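Local coordinates for protein Non-heme chloroperoxidase CPO-A1 (Streptomyces aureofaciens, PDB 1A8Q) that brominates substrates with peroxide and without a heme or metal cofactor, and may be a chlorinating enzyme involved in 7-chlorotetracycline biosynthesis, at residues W28-D33 against E160-A165; P123-S128 against E138-L143; N145-L148 against F154-D157; V217-D222 against D229-K234. All coordinates share one frame; numbering follows the deposited sequence.

Contact 1: residues W28-D33 against E160-A165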
# COMPACT_ATOMS: atom_id res chain seq x y z
N TRP A 28 4.35 2.10 3.20
CA TRP A 28 5.55 2.46 3.97
C TRP A 28 5.10 3.08 5.26
O TRP A 28 4.15 3.89 5.29
CB TRP A 28 6.23 3.53 3.09
CG TRP A 28 7.46 4.26 3.58
CD1 TRP A 28 8.74 3.92 3.35
CD2 TRP A 28 7.49 5.49 4.31
NE1 TRP A 28 9.60 4.83 3.91
CE2 TRP A 28 8.85 5.81 4.50
CE3 TRP A 28 6.53 6.36 4.83
CZ2 TRP A 28 9.28 6.95 5.17
CZ3 TRP A 28 6.94 7.50 5.50
CH2 TRP A 28 8.32 7.77 5.67
N PRO A 29 5.86 2.90 6.36
CA PRO A 29 7.00 1.99 6.47
C PRO A 29 6.64 0.71 7.23
O PRO A 29 7.33 0.29 8.18
CB PRO A 29 7.87 2.87 7.40
CG PRO A 29 6.90 3.51 8.35
CD PRO A 29 5.60 3.66 7.59
N LEU A 30 5.52 0.11 6.85
CA LEU A 30 4.94 -0.97 7.66
C LEU A 30 5.25 -2.32 7.09
O LEU A 30 6.34 -2.55 6.57
CB LEU A 30 3.43 -0.66 7.74
CG LEU A 30 3.07 0.75 8.18
CD1 LEU A 30 1.54 0.88 8.21
CD2 LEU A 30 3.65 1.08 9.56
N ASN A 31 4.32 -3.28 7.28
CA ASN A 31 4.56 -4.62 6.81
C ASN A 31 3.20 -5.34 6.78
O ASN A 31 2.23 -4.61 6.97
CB ASN A 31 5.61 -5.38 7.64
CG ASN A 31 5.26 -5.49 9.11
OD1 ASN A 31 4.23 -6.08 9.44
ND2 ASN A 31 6.09 -4.99 10.05
N GLY A 32 3.15 -6.61 6.49
CA GLY A 32 1.88 -7.30 6.35
C GLY A 32 1.03 -7.31 7.60
O GLY A 32 -0.21 -7.48 7.51
N ASP A 33 1.61 -7.03 8.79
CA ASP A 33 0.74 -6.90 9.97
C ASP A 33 -0.22 -5.73 9.88
O ASP A 33 -1.20 -5.66 10.63
CB ASP A 33 1.58 -6.65 11.24
CG ASP A 33 2.21 -7.92 11.77
OD1 ASP A 33 1.80 -8.99 11.30
OD2 ASP A 33 3.15 -7.85 12.61
N GLU A 160 1.18 10.84 13.79
CA GLU A 160 0.16 11.86 13.93
C GLU A 160 -0.45 12.24 12.57
O GLU A 160 -1.66 12.19 12.44
CB GLU A 160 0.73 13.14 14.57
CG GLU A 160 1.32 12.90 15.96
CD GLU A 160 0.25 12.48 16.97
OE1 GLU A 160 -0.87 13.03 16.95
OE2 GLU A 160 0.53 11.60 17.81
N GLY A 161 0.40 12.53 11.60
CA GLY A 161 -0.12 12.86 10.26
C GLY A 161 -0.73 11.64 9.58
O GLY A 161 -1.69 11.75 8.81
N PHE A 162 -0.11 10.46 9.76
CA PHE A 162 -0.56 9.26 9.06
C PHE A 162 -2.02 8.98 9.40
O PHE A 162 -2.79 8.54 8.54
CB PHE A 162 0.33 8.10 9.50
CG PHE A 162 0.25 6.85 8.69
CD1 PHE A 162 -0.67 5.87 9.01
CD2 PHE A 162 1.17 6.65 7.67
CE1 PHE A 162 -0.72 4.69 8.26
CE2 PHE A 162 1.15 5.46 6.95
CZ PHE A 162 0.19 4.53 7.27
N PHE A 163 -2.42 9.20 10.64
CA PHE A 163 -3.79 8.90 11.09
C PHE A 163 -4.63 10.15 11.24
O PHE A 163 -5.77 10.03 11.72
CB PHE A 163 -3.74 8.23 12.49
CG PHE A 163 -3.13 6.86 12.48
CD1 PHE A 163 -3.67 5.81 11.79
CD2 PHE A 163 -1.92 6.64 13.17
CE1 PHE A 163 -3.11 4.54 11.76
CE2 PHE A 163 -1.35 5.37 13.16
CZ PHE A 163 -1.93 4.33 12.47
N SER A 164 -4.16 11.32 10.79
CA SER A 164 -4.89 12.57 10.98
C SER A 164 -5.33 12.70 12.42
O SER A 164 -6.43 13.15 12.78
CB SER A 164 -6.14 12.67 10.06
OG SER A 164 -5.68 12.69 8.72
N ALA A 165 -4.37 12.45 13.34
CA ALA A 165 -4.72 12.42 14.76
C ALA A 165 -4.77 13.81 15.37
O ALA A 165 -4.99 13.98 16.58
CB ALA A 165 -3.67 11.54 15.46
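A buried packing contact joins the loop that follows strand 21-25 to the C-terminal end of helix 137-162, and one ring, that of F162, makes it. The backbones stay well apart, with the CA atoms of W28 and F162 10.5 Å from each other, so the phenyl group spans the gap. Two neighbouring ring atoms do the touching: F162 CZ lies 4.0 Å from L30 CD1, and F162 CE2 lies 3.8 Å from W28 O, a van der Waals approach to a carbonyl oxygen. Both partners come at the ring obliquely. L30 and F162 reach for each other from opposite directions; with CG anti to the backbone N (chi1 -166°), the F162 ring is carried out toward the loop. This loop belongs to the alpha/beta hydrolase core, where in related enzymes its backbone helps to form the oxyanion hole. F162 lies beside the catalytic residues: its ring meets that of the catalytic H252 edge-to-face and also touches F180. Each segment is shaped by local bonds. In the loop, a cis peptide precedes P29, and N31 OD1 accepts from D33 N at 2.9 Å in its carbonyl plane, an Asx turn at the start of a 3-10 segment. The helix ends in a Schellman motif: A165 N reaches E160 O at 2.9 Å and S164 N reaches G161 O at 3.2 Å, with S164 at positive phi. F162 CD1 stands 3.9 Å above the plane of the F163 ring, over its centre.

Contact 2: residues P123-S128 against E138-L143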
# COMPACT_ATOMS: atom_id res chain seq x y z
N PRO A 123 -1.44 8.47 -9.83
CA PRO A 123 -0.43 8.25 -10.81
C PRO A 123 0.97 8.75 -10.49
O PRO A 123 1.91 8.06 -10.87
CB PRO A 123 -0.94 9.07 -12.05
CG PRO A 123 -2.32 9.47 -11.70
CD PRO A 123 -2.46 9.50 -10.20
N VAL A 124 1.09 9.90 -9.90
CA VAL A 124 2.41 10.44 -9.54
C VAL A 124 2.22 11.44 -8.42
O VAL A 124 1.29 12.23 -8.42
CB VAL A 124 3.19 11.02 -10.74
CG1 VAL A 124 2.43 12.14 -11.41
CG2 VAL A 124 4.57 11.46 -10.29
N MET A 125 3.12 11.40 -7.40
CA MET A 125 2.96 12.31 -6.29
C MET A 125 3.59 13.70 -6.41
O MET A 125 3.00 14.65 -5.90
CB MET A 125 3.68 11.65 -5.05
CG MET A 125 2.87 10.37 -4.73
SD MET A 125 1.80 10.74 -3.33
CE MET A 125 3.05 10.75 -2.03
N ILE A 126 4.76 13.75 -7.04
CA ILE A 126 5.51 15.02 -7.03
C ILE A 126 4.79 16.18 -7.71
O ILE A 126 4.23 16.05 -8.79
CB ILE A 126 6.91 14.80 -7.62
CG1 ILE A 126 7.81 16.02 -7.46
CG2 ILE A 126 6.92 14.40 -9.09
CD1 ILE A 126 8.11 16.41 -6.04
N LYS A 127 4.80 17.31 -7.00
CA LYS A 127 4.23 18.52 -7.59
C LYS A 127 5.10 19.01 -8.75
O LYS A 127 6.32 18.96 -8.73
CB LYS A 127 4.22 19.63 -6.52
CG LYS A 127 3.58 20.95 -6.89
CD LYS A 127 3.69 21.93 -5.73
CE LYS A 127 3.14 23.31 -6.11
NZ LYS A 127 2.60 23.96 -4.87
N SER A 128 4.38 19.50 -9.76
CA SER A 128 5.12 20.11 -10.89
C SER A 128 4.13 21.05 -11.57
O SER A 128 2.96 21.11 -11.19
CB SER A 128 5.58 19.03 -11.85
OG SER A 128 4.52 18.39 -12.55
N GLU A 138 10.12 19.57 -1.02
CA GLU A 138 10.57 19.80 0.34
C GLU A 138 9.96 18.76 1.31
O GLU A 138 10.58 18.45 2.35
CB GLU A 138 10.15 21.15 0.90
CG GLU A 138 10.40 22.45 0.21
CD GLU A 138 9.32 23.48 0.57
OE1 GLU A 138 8.11 23.13 0.57
OE2 GLU A 138 9.67 24.65 0.84
N VAL A 139 8.75 18.30 1.05
CA VAL A 139 8.14 17.29 1.93
C VAL A 139 8.94 15.99 1.88
O VAL A 139 9.21 15.37 2.93
CB VAL A 139 6.67 17.09 1.52
CG1 VAL A 139 6.07 15.86 2.22
CG2 VAL A 139 5.89 18.35 1.91
N PHE A 140 9.31 15.55 0.69
CA PHE A 140 10.07 14.29 0.56
C PHE A 140 11.43 14.47 1.18
O PHE A 140 11.97 13.57 1.87
CB PHE A 140 10.18 13.90 -0.91
CG PHE A 140 8.79 13.67 -1.47
CD1 PHE A 140 7.94 12.74 -0.92
CD2 PHE A 140 8.35 14.37 -2.56
CE1 PHE A 140 6.67 12.51 -1.41
CE2 PHE A 140 7.08 14.15 -3.08
CZ PHE A 140 6.24 13.21 -2.53
N ASP A 141 12.02 15.66 0.98
CA ASP A 141 13.33 15.89 1.65
C ASP A 141 13.18 15.72 3.15
O ASP A 141 14.10 15.16 3.80
CB ASP A 141 13.83 17.30 1.35
CG ASP A 141 14.25 17.53 -0.08
OD1 ASP A 141 14.52 16.56 -0.81
OD2 ASP A 141 14.29 18.72 -0.49
N ALA A 142 12.14 16.30 3.75
CA ALA A 142 11.89 16.26 5.17
C ALA A 142 11.66 14.82 5.65
O ALA A 142 12.14 14.46 6.74
CB ALA A 142 10.70 17.10 5.63
N LEU A 143 10.93 14.01 4.87
CA LEU A 143 10.78 12.60 5.31
C LEU A 143 12.12 11.90 5.37
O LEU A 143 12.38 11.14 6.33
CB LEU A 143 9.87 11.82 4.36
CG LEU A 143 8.46 12.42 4.29
CD1 LEU A 143 7.68 11.64 3.22
CD2 LEU A 143 7.71 12.27 5.62
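M125 and I126 meet the F140 ring at different places, and every cross-segment contact here is between apolar atoms. The first kind is oblique packing by the methionine. M125 CB lies 3.9 Å from F140 CZ, and the terminal methyl M125 CE comes to 4.1 Å from F140 CE1. The chain bends at both chi2 (-101°) and chi3 (-74°), which folds CE back toward the phenyl group, while M125 SD remains 5.1 Å from F140 CZ. The side chain therefore touches through its carbons, not its sulfur.

The second kind is an edge contact. I126 CD1 sits in the plane of the F140 ring, 3.9 Å from F140 CE2 and 4.0 Å from F140 CD2. The CB of I126 does not aim at the helix, but CG1 is anti to the backbone N (chi1 -172°), and a turn at the next bond brings CD1 to the rim.

A third set, outside the two segments, completes the surroundings. V135, V196, F199 and Y201 also pack on F140, and backbone bonds from M125 and K127 to V135 fix the course of the loop. The pairing ties the segment leaving strand 112-118 to the start of helix 137-162, the first long helix of the cap that alpha/beta hydrolases insert after this strand, and M125 lies about 7 Å, side chain to side chain, from S94. With only carbon atoms meeting across it, the contact depends on shape and burial rather than on directional bonding.

Contact 3: residues N145-L148 against F154-D157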
# COMPACT_ATOMS: atom_id res chain seq x y z
N ASN A 145 15.12 13.22 5.70
CA ASN A 145 15.95 13.76 6.79
C ASN A 145 15.45 13.29 8.15
O ASN A 145 16.28 13.11 9.05
CB ASN A 145 15.95 15.30 6.78
CG ASN A 145 17.01 15.85 7.73
OD1 ASN A 145 17.00 17.01 8.14
ND2 ASN A 145 17.98 15.04 8.14
N GLY A 146 14.14 13.06 8.29
CA GLY A 146 13.62 12.58 9.57
C GLY A 146 14.14 11.19 9.83
O GLY A 146 14.50 10.89 11.00
N VAL A 147 14.09 10.31 8.82
CA VAL A 147 14.55 8.93 9.03
C VAL A 147 16.05 8.93 9.37
O VAL A 147 16.50 8.13 10.20
CB VAL A 147 14.33 8.10 7.76
CG1 VAL A 147 14.96 6.72 7.83
CG2 VAL A 147 12.81 8.00 7.47
N LEU A 148 16.82 9.79 8.70
CA LEU A 148 18.27 9.80 8.97
C LEU A 148 18.65 10.51 10.24
O LEU A 148 19.77 10.20 10.75
CB LEU A 148 19.00 10.48 7.78
CG LEU A 148 18.96 9.60 6.52
CD1 LEU A 148 19.43 10.41 5.32
CD2 LEU A 148 19.76 8.31 6.66
N PHE A 154 11.16 9.69 14.80
CA PHE A 154 10.48 10.12 13.55
C PHE A 154 9.21 9.32 13.31
O PHE A 154 8.20 9.87 12.83
CB PHE A 154 11.43 9.98 12.36
CG PHE A 154 10.77 10.42 11.05
CD1 PHE A 154 10.48 11.75 10.86
CD2 PHE A 154 10.55 9.46 10.07
CE1 PHE A 154 9.91 12.15 9.63
CE2 PHE A 154 9.99 9.87 8.85
CZ PHE A 154 9.71 11.20 8.68
N TRP A 155 9.22 8.02 13.63
CA TRP A 155 7.95 7.25 13.41
C TRP A 155 6.90 7.72 14.39
O TRP A 155 5.70 7.74 14.05
CB TRP A 155 8.26 5.75 13.54
CG TRP A 155 9.29 5.28 12.57
CD1 TRP A 155 10.31 4.40 12.84
CD2 TRP A 155 9.35 5.53 11.15
NE1 TRP A 155 11.04 4.19 11.71
CE2 TRP A 155 10.46 4.86 10.66
CE3 TRP A 155 8.54 6.28 10.28
CZ2 TRP A 155 10.83 4.88 9.31
CZ3 TRP A 155 8.89 6.29 8.92
CH2 TRP A 155 10.03 5.61 8.48
N LYS A 156 7.27 8.00 15.65
CA LYS A 156 6.28 8.51 16.60
C LYS A 156 5.68 9.83 16.11
O LYS A 156 4.44 10.00 16.17
CB LYS A 156 6.94 8.75 17.97
CG LYS A 156 7.53 7.40 18.45
CD LYS A 156 8.44 7.48 19.65
CE LYS A 156 8.08 8.51 20.69
NZ LYS A 156 6.80 8.14 21.39
N ASP A 157 6.53 10.72 15.56
CA ASP A 157 5.99 11.99 15.09
C ASP A 157 5.16 11.83 13.81
O ASP A 157 4.14 12.52 13.66
CB ASP A 157 7.15 12.95 14.79
CG ASP A 157 7.94 13.34 16.03
OD1 ASP A 157 7.47 13.23 17.16
OD2 ASP A 157 9.08 13.80 15.86
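One face of the F154 ring lies against the backbone of G146 and V147. G146 CA stands 3.5 Å above the ring plane, and its line to the centroid, 3.8 Å long, leans 25° from the normal, a CH-pi contact; V147 N lies over the same face, 3.8 Å above the plane, also offset toward the rim. V147 CG2 touches the CD2-CE2 bond of the ring, 3.7 Å from F154 CE2. The indole of W155 has F154 CD2 over one of its faces, offset toward the rim, and V147 CG2 reaches W155 CH2 obliquely at 3.8 Å. The valine methyl touches both consecutive aromatic residues.

Both segments belong to helix 137-162, yet the CA atoms of G146 and F154 are only 5.6 Å apart, where eight residues of straight alpha-helix would rise about 12 Å. The chain must therefore turn sharply between them, and its two helical limbs pack on each other in the cap region of the alpha/beta hydrolase. Having no CB, G146 lets the phenylalanine lie directly on the main chain, with G146 O 3.5 Å from F154 CB. V147 packs on I189 and V193 of helix 189-201, and W155 touches W181 and A184 of helix 174-184.

Contact 4: residues V217-D222 against D229-K234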
# COMPACT_ATOMS: atom_id res chain seq x y z
N VAL A 217 -11.02 2.20 -6.45
CA VAL A 217 -10.08 3.18 -5.87
C VAL A 217 -10.78 3.78 -4.67
O VAL A 217 -11.90 4.30 -4.77
CB VAL A 217 -9.74 4.28 -6.91
CG1 VAL A 217 -8.79 5.27 -6.25
CG2 VAL A 217 -9.09 3.64 -8.14
N VAL A 218 -10.23 3.62 -3.45
CA VAL A 218 -10.80 4.20 -2.24
C VAL A 218 -9.83 5.24 -1.68
O VAL A 218 -8.64 4.92 -1.70
CB VAL A 218 -11.00 3.11 -1.15
CG1 VAL A 218 -11.49 3.69 0.17
CG2 VAL A 218 -12.01 2.08 -1.67
N HIS A 219 -10.27 6.42 -1.23
CA HIS A 219 -9.29 7.37 -0.73
C HIS A 219 -10.00 8.30 0.23
O HIS A 219 -11.16 8.69 -0.04
CB HIS A 219 -8.74 8.18 -1.92
CG HIS A 219 -7.32 8.65 -1.79
ND1 HIS A 219 -6.34 8.14 -2.55
CD2 HIS A 219 -6.76 9.56 -0.95
CE1 HIS A 219 -5.16 8.69 -2.23
NE2 HIS A 219 -5.41 9.55 -1.26
N GLY A 220 -9.33 8.65 1.32
CA GLY A 220 -9.95 9.57 2.28
C GLY A 220 -9.71 11.00 1.78
O GLY A 220 -8.61 11.29 1.30
N ASP A 221 -10.61 11.92 2.11
CA ASP A 221 -10.33 13.31 1.73
C ASP A 221 -9.70 14.12 2.83
O ASP A 221 -9.53 15.32 2.68
CB ASP A 221 -11.62 13.97 1.22
CG ASP A 221 -12.62 14.24 2.30
OD1 ASP A 221 -12.38 14.12 3.52
OD2 ASP A 221 -13.76 14.66 1.89
N ASP A 222 -9.26 13.47 3.94
CA ASP A 222 -8.39 14.12 4.89
C ASP A 222 -7.04 13.38 4.97
O ASP A 222 -6.45 13.22 6.06
CB ASP A 222 -9.03 14.24 6.28
CG ASP A 222 -8.25 15.15 7.19
OD1 ASP A 222 -7.65 16.14 6.72
OD2 ASP A 222 -8.14 14.85 8.40
N ASP A 229 -6.58 14.75 -4.33
CA ASP A 229 -6.76 15.33 -5.68
C ASP A 229 -5.69 14.99 -6.69
O ASP A 229 -5.90 15.02 -7.93
CB ASP A 229 -6.85 16.86 -5.51
CG ASP A 229 -8.13 17.24 -4.80
OD1 ASP A 229 -9.16 16.53 -4.89
OD2 ASP A 229 -8.08 18.26 -4.10
N ALA A 230 -4.46 14.75 -6.26
CA ALA A 230 -3.38 14.43 -7.18
C ALA A 230 -3.34 12.95 -7.51
O ALA A 230 -2.66 12.54 -8.43
CB ALA A 230 -2.02 14.82 -6.58
N THR A 231 -3.90 12.10 -6.63
CA THR A 231 -3.71 10.65 -6.80
C THR A 231 -5.03 9.94 -7.04
O THR A 231 -5.46 9.80 -8.17
CB THR A 231 -3.00 10.09 -5.53
OG1 THR A 231 -3.81 10.43 -4.39
CG2 THR A 231 -1.64 10.80 -5.42
N GLY A 232 -5.75 9.48 -6.02
CA GLY A 232 -7.01 8.77 -6.20
C GLY A 232 -8.01 9.39 -7.18
O GLY A 232 -8.59 8.64 -7.97
N ARG A 233 -8.26 10.68 -7.09
CA ARG A 233 -9.18 11.27 -8.10
C ARG A 233 -8.68 11.11 -9.52
O ARG A 233 -9.48 10.91 -10.45
CB ARG A 233 -9.41 12.74 -7.75
CG ARG A 233 -10.53 12.91 -6.74
CD ARG A 233 -11.00 14.35 -6.72
NE ARG A 233 -11.40 14.71 -5.36
CZ ARG A 233 -12.57 14.39 -4.84
NH1 ARG A 233 -13.46 13.70 -5.55
NH2 ARG A 233 -12.86 14.75 -3.61
N LYS A 234 -7.37 11.17 -9.76
CA LYS A 234 -6.85 11.00 -11.11
C LYS A 234 -6.72 9.57 -11.55
O LYS A 234 -6.97 9.23 -12.70
CB LYS A 234 -5.44 11.65 -11.22
CG LYS A 234 -5.59 13.17 -11.03
CD LYS A 234 -4.21 13.78 -11.32
CE LYS A 234 -4.26 15.29 -11.11
NZ LYS A 234 -3.96 15.98 -12.40
O HOH W 1 -14.43 15.37 -0.81
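This contact lies within a beta-alpha-beta unit, between strand 215-220 and the start of helix 232-238, which leads on to strand 243-247. V217 and H219, two residues apart on the strand, both point toward the helix start, and G232 comes up to them. V217 CG1 lies 3.8 Å from G232 O, and H219 ND1 lies 3.8 Å from G232 CA; the glycine has no side chain to keep them apart. The side chains of H219 and T231 cross at about a right angle, with H219 CE1 3.1 Å from T231 OG1, a close approach without a hydrogen bond. Their polar ends are satisfied by one connecting loop, H219 NE2 by V226 O and T231 OG1 by P227 O. This fixes the imidazole between strand and loop.

A looser polar link runs through a water at the exposed side chains of D221 and R233. R233 NE binds D229 OD1 at 2.9 Å in the guanidinium plane, a salt bridge inside its own segment. The water donates to D221 OD2 at 2.9 Å and accepts a weak bond from R233 NH2, so the acid and the arginine meet through solvent, their charged atoms apart. H219 stands about 4 Å, side chain to side chain, from the catalytic D223, which follows this segment directly. An acid of the triad just past a strand's C-terminal end, before the crossover helix, is typical of the alpha/beta hydrolase fold.

How the contacts relate
Three of the contacts share helix 137-162: its start serves contact 2, its middle contact 3 and its end contact 1. Contacts 1 and 3 meet through aromatic and proline packing, with P29 CG 3.5 Å from W155 CZ3 and W28 CH2 3.6 Å from the same atom. Contact 2 touches contact 3 where L143 O lies 3.6 Å from F154 CZ. Contact 4 meets contact 1 where S164 OG lies 2.8 Å from D222 O, and contact 2 through M125 SD and T231 CG2, 4.0 Å apart. Around the triad, F162 is about 3 Å from H252 between side chains; contact 3 is the most remote, with W155 about 11 Å, side chain to side chain, from both S94 and H252.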